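Local coordinates for photosystem II assembly protein Ycf48 (Thermosynechococcus elongatus, PDB 5OJP) that probably assists the early assembly of photosystem II and the replacement of photodamaged D1, and binds the C-terminal extension of the D1 precursor, at residues A[142-147]-A[156-161]; A[163-168]-A[203-208]; A[289-294]-A[311-316]. The protein carries 4 engineered substitutions. All coordinates share one frame; numbering follows the deposited sequence.

In the fold
The three contacts sample different places in a seven-bladed beta-propeller and follow one another in series along the chain. Contact 1 lies within one blade, joining strands 143-146 and 154-157 at its outer edge. Contact 2 joins two neighbouring blades through their first strands, 164-169 and 206-211; its centre is about 20 Å from that of contact 1, and their segments adjoin in sequence because strand 164-169 follows 154-157. Contact 3 packs the loop before strand 296-299 on strand 313-317, in the blade where the two chain ends meet. Its centre lies about 23 Å from that of contact 2 and about 34 Å from that of contact 1, across the centre of the chain.

Contact 1 of 3, residues A[142-147]-A[156-161]; sequences AIYRTK and LVQEAI
Antiparallel backbone pairing, interrupted by a beta bulge, joins Ile143 to Leu156 and Val157 at the outer edge of a propeller blade. Ile143 N donates to Val157 O at 3.1 Å, in the carbonyl plane and on a lone pair. The return side is split: Ile143 O receives Leu156 N at 2.6 Å and, more weakly, Val157 N at 3.4 Å. Two consecutive residues facing one define a classic bulge, here in the hairpin of strands 143-146 and 154-157, the third and fourth strands of a four-stranded blade. Ile143 and Val157 point to the same face of the sheet, where Ile143 CD1 meets Val157 CG2 at 3.9 Å and both touch Trp188 of the next blade. Leu156 lies nearly perpendicular to Ile143, its CD1 against Ile143 CG2. The same methyl lies over one face of the Arg145 guanidinium, 3.6 Å from Arg145 CZ but offset toward the rim. A trans first torsion (chi1 -177°) and a bend at chi3 (-65°) carry the guanidinium back over Leu156, while Arg145 NH2 forms a salt bridge with Glu135. Gln158 NE2 approaches Tyr144 OH to 3.5 Å, amide and ring planes 51° apart.

Contact 2 of 3, residues A[163-168]-A[203-208]; sequences VMRNLN and SEELHN. Engineered in segment 203-208: Glu204 (natural residue Arg), Glu205 (natural residue Arg).
Arg165 reaches Glu205 because its CG stands anti to the backbone N (chi1 -180°) and its chain bends only at chi3 (-70°), while Glu205, likewise trans at chi1 (175°), stays extended beyond CG. Glu205 replaces a natural arginine of the Arg-rich patch, which makes their salt bridge a feature of the engineered protein. It is end-on, both nitrogens sharing one oxygen: Arg165 NH1 and NH2 lie 2.9 and 3.1 Å from Glu205 OE2, met on its anti side and near the guanidinium plane. NH1 also makes a weak bond to Leu206 O. Asn166 ND2 donates to His207 O at 2.7 Å, in its own amide plane but tilted from the carbonyl plane. The same nitrogen lies over one face of the His207 ring, toward the rim; a water accepts a weak bond from it and also bonds His207 NE2. The Asn166 and Asn208 amides stack, Asn166 CG 3.3 Å from Asn208 OD1. A second water accepts from Asn168 ND2, which also bonds Met209 O, and from Asn208 ND2, which also bonds Leu252 O. Strands 164-169 and 206-211 begin adjacent blades; Leu206 packs on Val178 of strand 175-179 and Met219 of strand 217-221.

Contact 3 of 3, residues A[289-294]-A[311-316]; sequences KVPSNF and KGILLR
Val290 and Pro291 stand above Ile313 where an irregular loop passes over a strand without pairing with it: the closest CA atoms, Ser292 CA and Ile313 CA, are 7.1 Å apart, too wide for strand pairing. An inverse gamma turn is centred on Pro291, with a weak bond of 3.0 Å from Ser292 N to Val290 O across it. The turn places neighbouring side chains over the strand. Val290 and Ile313 lie alongside each other, running opposite ways, with Val290 CG1 3.9 Å from Ile313 CG2; the same valine methyl is 4.3 Å from Leu315 CD2 and so spans two residues of the strand. Pro291 is set crosswise to Ile313, its ring carbon CG 3.8 Å from Ile313 CD1. The isoleucine thus divides its branches, CG2 to the valine and CD1 to the proline.

At the other end, Leu315 CD1 sits over a face of the Phe294 ring in a CH-pi contact, 4.0 Å from the ring centroid and 30° off its normal. The offset favours one side, since CD1 comes within 3.5 Å of Phe294 CE1. A chi1 of -65°, which turns CG opposite the carbonyl carbon, brings the Phe294 ring nearer the strand than its CB direction alone would, and both residues also touch Ile307. Pro291 O, buried without a polar partner in the model, has the chain of Lys311 beside it. Ser292 OG donates to Asn293 O at 2.8 Å, from above the carbonyl plane, and also bonds Gln310 N, linking the loop to the residues just before the strand.

Strand 313-317 lies between 304-308 and the N-terminal strand 26-30, with Leu315 also touching Trp26 and Ala28; this blade, built from both chain ends, is the "velcro" closure characteristic of beta-propellers.

Contact 1 of 3, residues A[142-147]-A[156-161]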
loop_
_atom_site.group_PDB
_atom_site.type_symbol
_atom_site.label_atom_id
_atom_site.label_comp_id
_atom_site.label_asym_id
_atom_site.label_seq_id
_atom_site.Cartn_x
_atom_site.Cartn_y
_atom_site.Cartn_z
ATOM N N ALA A 142 -13.238 -10.572 -4.645
ATOM C CA ALA A 142 -13.331 -11.173 -5.971
ATOM C C ALA A 142 -12.048 -10.817 -6.733
ATOM O O ALA A 142 -11.559 -9.682 -6.649
ATOM C CB ALA A 142 -14.541 -10.635 -6.711
ATOM N N ILE A 143 -11.455 -11.799 -7.423
ATOM C CA ILE A 143 -10.179 -11.590 -8.121
ATOM C C ILE A 143 -10.411 -11.836 -9.608
ATOM O O ILE A 143 -10.995 -12.861 -9.982
ATOM C CB ILE A 143 -9.075 -12.507 -7.570
ATOM C CG1 ILE A 143 -8.842 -12.221 -6.080
ATOM C CG2 ILE A 143 -7.815 -12.270 -8.389
ATOM C CD1 ILE A 143 -7.996 -13.265 -5.412
ATOM N N TYR A 144 -10.014 -10.857 -10.443
ATOM C CA TYR A 144 -10.173 -10.913 -11.870
ATOM C C TYR A 144 -8.825 -10.635 -12.533
ATOM O O TYR A 144 -7.989 -9.867 -12.021
ATOM C CB TYR A 144 -11.234 -9.948 -12.427
ATOM C CG TYR A 144 -12.634 -10.173 -11.836
ATOM C CD1 TYR A 144 -12.861 -10.045 -10.498
ATOM C CD2 TYR A 144 -13.611 -10.832 -12.594
ATOM C CE1 TYR A 144 -14.106 -10.323 -9.932
ATOM C CE2 TYR A 144 -14.875 -11.159 -12.036
ATOM C CZ TYR A 144 -15.103 -10.876 -10.690
ATOM O OH TYR A 144 -16.305 -11.178 -10.064
ATOM N N ARG A 145 -8.629 -11.280 -13.667
ATOM C CA ARG A 145 -7.434 -11.091 -14.511
ATOM C C ARG A 145 -7.848 -10.778 -15.939
ATOM O O ARG A 145 -8.784 -11.395 -16.462
ATOM C CB ARG A 145 -6.521 -12.343 -14.525
ATOM C CG ARG A 145 -5.265 -12.107 -15.344
ATOM C CD ARG A 145 -4.222 -13.249 -15.332
ATOM N NE ARG A 145 -3.666 -13.439 -13.985
ATOM C CZ ARG A 145 -3.720 -14.580 -13.301
ATOM N NH1 ARG A 145 -4.270 -15.658 -13.855
ATOM N NH2 ARG A 145 -3.191 -14.643 -12.078
ATOM N N THR A 146 -7.147 -9.830 -16.589
ATOM C CA THR A 146 -7.286 -9.558 -18.014
ATOM C C THR A 146 -5.929 -9.790 -18.692
ATOM O O THR A 146 -4.906 -9.636 -18.074
ATOM C CB THR A 146 -7.747 -8.121 -18.287
ATOM O OG1 THR A 146 -7.997 -7.956 -19.697
ATOM C CG2 THR A 146 -6.630 -7.128 -17.928
ATOM N N LYS A 147 -5.950 -10.282 -19.938
ATOM C CA LYS A 147 -4.768 -10.427 -20.772
ATOM C C LYS A 147 -4.897 -9.572 -22.012
ATOM O O LYS A 147 -4.001 -9.618 -22.865
ATOM C CB LYS A 147 -4.589 -11.890 -21.192
ATOM C CG LYS A 147 -4.344 -12.832 -20.043
ATOM C CD LYS A 147 -4.450 -14.276 -20.525
ATOM C CE LYS A 147 -4.225 -15.266 -19.401
ATOM N NZ LYS A 147 -4.259 -16.672 -19.898
ATOM N N LEU A 156 -10.969 -15.179 -11.235
ATOM C CA LEU A 156 -10.134 -16.225 -10.664
ATOM C C LEU A 156 -10.692 -16.787 -9.373
ATOM O O LEU A 156 -10.330 -17.908 -8.998
ATOM C CB LEU A 156 -8.722 -15.722 -10.406
ATOM C CG LEU A 156 -8.091 -15.115 -11.658
ATOM C CD1 LEU A 156 -6.729 -14.721 -11.280
ATOM C CD2 LEU A 156 -8.082 -16.059 -12.895
ATOM N N VAL A 157 -11.473 -15.975 -8.659
ATOM C CA VAL A 157 -12.152 -16.285 -7.406
ATOM C C VAL A 157 -13.431 -15.481 -7.475
ATOM O O VAL A 157 -13.363 -14.239 -7.565
ATOM C CB VAL A 157 -11.362 -15.826 -6.158
ATOM C CG1 VAL A 157 -12.217 -15.945 -4.918
ATOM C CG2 VAL A 157 -10.013 -16.563 -5.984
ATOM N N GLN A 158 -14.587 -16.152 -7.458
ATOM C CA GLN A 158 -15.843 -15.434 -7.269
ATOM C C GLN A 158 -16.448 -15.570 -5.889
ATOM O O GLN A 158 -17.366 -14.812 -5.565
ATOM C CB GLN A 158 -16.909 -15.769 -8.318
ATOM C CG GLN A 158 -16.642 -14.918 -9.520
ATOM C CD GLN A 158 -17.650 -15.048 -10.607
ATOM O OE1 GLN A 158 -18.499 -15.941 -10.594
ATOM N NE2 GLN A 158 -17.598 -14.117 -11.552
ATOM N N GLU A 159 -16.035 -16.549 -5.116
ATOM C CA GLU A 159 -16.542 -16.671 -3.766
ATOM C C GLU A 159 -15.996 -15.498 -2.940
ATOM O O GLU A 159 -14.809 -15.467 -2.603
ATOM C CB GLU A 159 -16.122 -18.033 -3.223
ATOM C CG GLU A 159 -16.524 -18.384 -1.816
ATOM C CD GLU A 159 -16.202 -19.852 -1.474
ATOM O OE1 GLU A 159 -15.798 -20.609 -2.388
ATOM O OE2 GLU A 159 -16.351 -20.258 -0.297
ATOM N N ALA A 160 -16.853 -14.518 -2.640
ATOM C CA ALA A 160 -16.461 -13.325 -1.906
ATOM C C ALA A 160 -16.170 -13.685 -0.468
ATOM O O ALA A 160 -16.652 -14.692 0.038
ATOM C CB ALA A 160 -17.563 -12.270 -1.949
ATOM N N ILE A 161 -15.347 -12.866 0.192
ATOM C CA ILE A 161 -14.995 -13.086 1.588
ATOM C C ILE A 161 -15.395 -11.923 2.493
ATOM O O ILE A 161 -15.029 -11.896 3.668
ATOM C CB ILE A 161 -13.489 -13.386 1.733
ATOM C CG1 ILE A 161 -12.668 -12.185 1.259
ATOM C CG2 ILE A 161 -13.133 -14.606 0.905
ATOM C CD1 ILE A 161 -11.217 -12.235 1.704
#

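Contact 2 of 3, residues A[163-168]-A[203-208]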
loop_
_atom_site.group_PDB
_atom_site.type_symbol
_atom_site.label_atom_id
_atom_site.label_comp_id
_atom_site.label_asym_id
_atom_site.label_seq_id
_atom_site.Cartn_x
_atom_site.Cartn_y
_atom_site.Cartn_z
ATOM N N VAL A 163 -15.807 -7.654 3.558
ATOM C CA VAL A 163 -15.013 -6.468 3.340
ATOM C C VAL A 163 -13.664 -6.663 4.015
ATOM O O VAL A 163 -13.566 -7.276 5.084
ATOM C CB VAL A 163 -15.758 -5.215 3.817
ATOM C CG1 VAL A 163 -14.955 -3.978 3.447
ATOM C CG2 VAL A 163 -17.151 -5.203 3.212
ATOM N N MET A 164 -12.605 -6.245 3.346
ATOM C CA MET A 164 -11.269 -6.479 3.868
ATOM C C MET A 164 -10.857 -5.227 4.605
ATOM O O MET A 164 -11.153 -4.110 4.167
ATOM C CB MET A 164 -10.261 -6.745 2.744
ATOM C CG MET A 164 -10.684 -7.914 1.966
ATOM S SD MET A 164 -9.767 -8.230 0.458
ATOM C CE MET A 164 -10.197 -6.728 -0.401
ATOM N N ARG A 165 -10.182 -5.418 5.716
ATOM C CA ARG A 165 -9.594 -4.268 6.417
ATOM C C ARG A 165 -8.321 -3.780 5.713
ATOM O O ARG A 165 -8.092 -2.581 5.580
ATOM C CB ARG A 165 -9.285 -4.663 7.856
ATOM C CG ARG A 165 -8.663 -3.546 8.730
ATOM C CD ARG A 165 -8.549 -3.948 10.190
ATOM N NE ARG A 165 -9.860 -4.018 10.814
ATOM C CZ ARG A 165 -10.069 -4.260 12.112
ATOM N NH1 ARG A 165 -9.058 -4.452 12.965
ATOM N NH2 ARG A 165 -11.312 -4.259 12.560
ATOM N N ASN A 166 -7.523 -4.694 5.201
ATOM C CA ASN A 166 -6.283 -4.339 4.523
ATOM C C ASN A 166 -6.014 -5.484 3.557
ATOM O O ASN A 166 -6.472 -6.613 3.772
ATOM C CB ASN A 166 -5.125 -4.100 5.529
ATOM C CG ASN A 166 -5.025 -2.631 5.959
ATOM O OD1 ASN A 166 -5.058 -1.777 5.083
ATOM N ND2 ASN A 166 -5.006 -2.319 7.313
ATOM N N LEU A 167 -5.256 -5.163 2.526
ATOM C CA LEU A 167 -4.883 -6.069 1.443
ATOM C C LEU A 167 -3.460 -5.718 0.992
ATOM O O LEU A 167 -3.184 -4.553 0.669
ATOM C CB LEU A 167 -5.906 -5.947 0.294
ATOM C CG LEU A 167 -5.628 -6.789 -0.970
ATOM C CD1 LEU A 167 -5.692 -8.230 -0.627
ATOM C CD2 LEU A 167 -6.678 -6.460 -2.058
ATOM N N ASN A 168 -2.578 -6.717 0.946
ATOM C CA ASN A 168 -1.203 -6.554 0.410
ATOM C C ASN A 168 -0.871 -7.738 -0.499
ATOM O O ASN A 168 -1.454 -8.814 -0.367
ATOM C CB ASN A 168 -0.141 -6.421 1.549
ATOM C CG ASN A 168 0.060 -4.939 2.005
ATOM O OD1 ASN A 168 0.330 -4.102 1.169
ATOM N ND2 ASN A 168 -0.254 -4.611 3.280
ATOM N N SER A 203 -4.534 -13.976 19.412
ATOM C CA SER A 203 -5.717 -13.635 20.183
ATOM C C SER A 203 -6.056 -12.158 20.071
ATOM O O SER A 203 -7.133 -11.744 20.502
ATOM C CB SER A 203 -5.511 -14.018 21.647
ATOM O OG SER A 203 -4.446 -13.250 22.192
ATOM N N GLU A 204 -5.181 -11.388 19.454
ATOM C CA GLU A 204 -5.245 -9.944 19.302
ATOM C C GLU A 204 -5.998 -9.575 18.023
ATOM O O GLU A 204 -6.139 -10.382 17.100
ATOM C CB GLU A 204 -3.826 -9.374 19.220
ATOM C CG GLU A 204 -2.935 -9.425 20.482
ATOM C CD GLU A 204 -3.227 -8.339 21.520
ATOM O OE1 GLU A 204 -3.680 -7.238 21.133
ATOM O OE2 GLU A 204 -2.949 -8.570 22.720
ATOM N N GLU A 205 -6.478 -8.343 17.978
ATOM C CA GLU A 205 -7.202 -7.846 16.820
ATOM C C GLU A 205 -6.210 -7.467 15.721
ATOM O O GLU A 205 -5.317 -6.628 15.932
ATOM C CB GLU A 205 -8.069 -6.649 17.202
ATOM C CG GLU A 205 -8.791 -5.970 16.016
ATOM C CD GLU A 205 -9.848 -4.916 16.422
ATOM O OE1 GLU A 205 -10.150 -4.770 17.639
ATOM O OE2 GLU A 205 -10.422 -4.262 15.518
ATOM N N LEU A 206 -6.362 -8.088 14.553
ATOM C CA LEU A 206 -5.484 -7.783 13.432
ATOM C C LEU A 206 -5.797 -6.414 12.832
ATOM O O LEU A 206 -6.953 -6.088 12.583
ATOM C CB LEU A 206 -5.659 -8.847 12.350
ATOM C CG LEU A 206 -5.170 -10.225 12.767
ATOM C CD1 LEU A 206 -5.622 -11.271 11.756
ATOM C CD2 LEU A 206 -3.649 -10.199 12.854
ATOM N N HIS A 207 -4.770 -5.621 12.542
ATOM C CA HIS A 207 -4.999 -4.405 11.778
ATOM C C HIS A 207 -4.494 -4.438 10.330
ATOM O O HIS A 207 -5.192 -3.992 9.425
ATOM C CB HIS A 207 -4.368 -3.224 12.488
ATOM C CG HIS A 207 -4.603 -1.940 11.773
ATOM N ND1 HIS A 207 -5.859 -1.381 11.653
ATOM C CD2 HIS A 207 -3.751 -1.101 11.131
ATOM C CE1 HIS A 207 -5.769 -0.255 10.961
ATOM N NE2 HIS A 207 -4.501 -0.062 10.635
ATOM N N ASN A 208 -3.280 -4.902 10.074
ATOM C CA ASN A 208 -2.682 -4.865 8.765
ATOM C C ASN A 208 -1.686 -5.998 8.693
ATOM O O ASN A 208 -1.091 -6.371 9.705
ATOM C CB ASN A 208 -1.961 -3.509 8.527
ATOM C CG ASN A 208 -1.701 -3.190 7.074
ATOM O OD1 ASN A 208 -1.991 -3.982 6.197
ATOM N ND2 ASN A 208 -1.206 -1.944 6.802
HETATM O O HOH W 1 -3.689 0.543 8.299
HETATM O O HOH W 2 -0.707 -1.475 3.750
#

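Contact 3 of 3, residues A[289-294]-A[311-316]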
loop_
_atom_site.group_PDB
_atom_site.type_symbol
_atom_site.label_atom_id
_atom_site.label_comp_id
_atom_site.label_asym_id
_atom_site.label_seq_id
_atom_site.Cartn_x
_atom_site.Cartn_y
_atom_site.Cartn_z
ATOM N N LYS A 289 6.107 16.713 14.400
ATOM C CA LYS A 289 5.495 18.011 14.109
ATOM C C LYS A 289 4.499 17.969 12.959
ATOM O O LYS A 289 3.522 18.729 12.965
ATOM C CB LYS A 289 6.576 19.052 13.822
ATOM C CG LYS A 289 7.509 19.236 14.993
ATOM C CD LYS A 289 6.714 19.772 16.192
ATOM C CE LYS A 289 7.588 19.980 17.431
ATOM N NZ LYS A 289 6.819 20.421 18.638
ATOM N N VAL A 290 4.717 17.095 11.978
ATOM C CA VAL A 290 3.943 17.082 10.746
ATOM C C VAL A 290 2.489 16.725 11.048
ATOM O O VAL A 290 2.208 15.674 11.637
ATOM C CB VAL A 290 4.562 16.110 9.729
ATOM C CG1 VAL A 290 3.742 16.087 8.442
ATOM C CG2 VAL A 290 6.013 16.464 9.461
ATOM N N PRO A 291 1.536 17.576 10.655
ATOM C CA PRO A 291 0.098 17.438 10.992
ATOM C C PRO A 291 -0.696 16.475 10.116
ATOM O O PRO A 291 -1.551 16.873 9.314
ATOM C CB PRO A 291 -0.403 18.875 10.837
ATOM C CG PRO A 291 0.469 19.447 9.764
ATOM C CD PRO A 291 1.825 18.856 9.983
ATOM N N SER A 292 -0.450 15.176 10.271
ATOM C CA SER A 292 -1.114 14.183 9.434
ATOM C C SER A 292 -0.965 12.814 10.082
ATOM O O SER A 292 0.077 12.520 10.676
ATOM C CB SER A 292 -0.524 14.160 8.013
ATOM O OG SER A 292 -1.190 13.210 7.202
ATOM N N ASN A 293 -1.999 11.983 9.978
ATOM C CA ASN A 293 -1.724 10.580 10.217
ATOM C C ASN A 293 -0.930 10.056 9.040
ATOM O O ASN A 293 -1.146 10.455 7.900
ATOM C CB ASN A 293 -2.992 9.742 10.397
ATOM C CG ASN A 293 -3.695 9.987 11.724
ATOM O OD1 ASN A 293 -3.051 10.154 12.771
ATOM N ND2 ASN A 293 -5.031 9.970 11.694
ATOM N N PHE A 294 -0.023 9.141 9.336
ATOM C CA PHE A 294 0.835 8.510 8.344
ATOM C C PHE A 294 0.175 7.175 8.093
ATOM O O PHE A 294 0.396 6.232 8.852
ATOM C CB PHE A 294 2.233 8.269 8.903
ATOM C CG PHE A 294 3.009 9.509 9.242
ATOM C CD1 PHE A 294 2.779 10.701 8.576
ATOM C CD2 PHE A 294 3.937 9.481 10.288
ATOM C CE1 PHE A 294 3.494 11.832 8.900
ATOM C CE2 PHE A 294 4.656 10.603 10.629
ATOM C CZ PHE A 294 4.437 11.789 9.937
ATOM N N LYS A 311 -4.636 15.838 4.089
ATOM C CA LYS A 311 -4.505 17.277 3.897
ATOM C C LYS A 311 -3.473 17.591 2.826
ATOM O O LYS A 311 -2.853 18.661 2.868
ATOM C CB LYS A 311 -4.079 18.011 5.175
ATOM C CG LYS A 311 -4.974 17.934 6.391
ATOM C CD LYS A 311 -4.328 18.745 7.532
ATOM C CE LYS A 311 -5.159 18.754 8.813
ATOM N NZ LYS A 311 -5.175 17.421 9.507
ATOM N N GLY A 312 -3.293 16.668 1.868
ATOM C CA GLY A 312 -2.335 16.879 0.816
ATOM C C GLY A 312 -0.889 16.871 1.260
ATOM O O GLY A 312 -0.039 17.340 0.515
ATOM N N ILE A 313 -0.571 16.369 2.458
ATOM C CA ILE A 313 0.825 16.304 2.891
ATOM C C ILE A 313 1.400 14.945 2.558
ATOM O O ILE A 313 0.814 13.912 2.881
ATOM C CB ILE A 313 0.979 16.608 4.384
ATOM C CG1 ILE A 313 0.587 18.060 4.629
ATOM C CG2 ILE A 313 2.432 16.400 4.824
ATOM C CD1 ILE A 313 0.400 18.383 6.093
ATOM N N LEU A 314 2.635 14.965 2.063
ATOM C CA LEU A 314 3.307 13.791 1.589
ATOM C C LEU A 314 4.717 13.836 2.151
ATOM O O LEU A 314 5.374 14.872 2.084
ATOM C CB LEU A 314 3.287 13.841 0.069
ATOM C CG LEU A 314 3.605 12.672 -0.805
ATOM C CD1 LEU A 314 2.552 11.628 -0.546
ATOM C CD2 LEU A 314 3.517 13.140 -2.232
ATOM N N LEU A 315 5.189 12.745 2.739
ATOM C CA LEU A 315 6.595 12.704 3.082
ATOM C C LEU A 315 7.401 12.014 1.980
ATOM O O LEU A 315 7.016 10.963 1.491
ATOM C CB LEU A 315 6.799 11.962 4.398
ATOM C CG LEU A 315 6.077 12.580 5.622
ATOM C CD1 LEU A 315 6.339 11.671 6.816
ATOM C CD2 LEU A 315 6.497 13.997 5.848
ATOM N N ARG A 316 8.548 12.587 1.636
ATOM C CA ARG A 316 9.470 12.044 0.636
ATOM C C ARG A 316 10.816 11.671 1.252
ATOM O O ARG A 316 11.394 12.416 2.073
ATOM C CB ARG A 316 9.704 13.044 -0.495
ATOM C CG ARG A 316 10.537 12.471 -1.590
ATOM C CD ARG A 316 10.626 13.449 -2.700
ATOM N NE ARG A 316 11.474 14.517 -2.302
ATOM C CZ ARG A 316 12.781 14.526 -2.497
ATOM N NH1 ARG A 316 13.385 13.523 -3.138
ATOM N NH2 ARG A 316 13.462 15.571 -2.055
#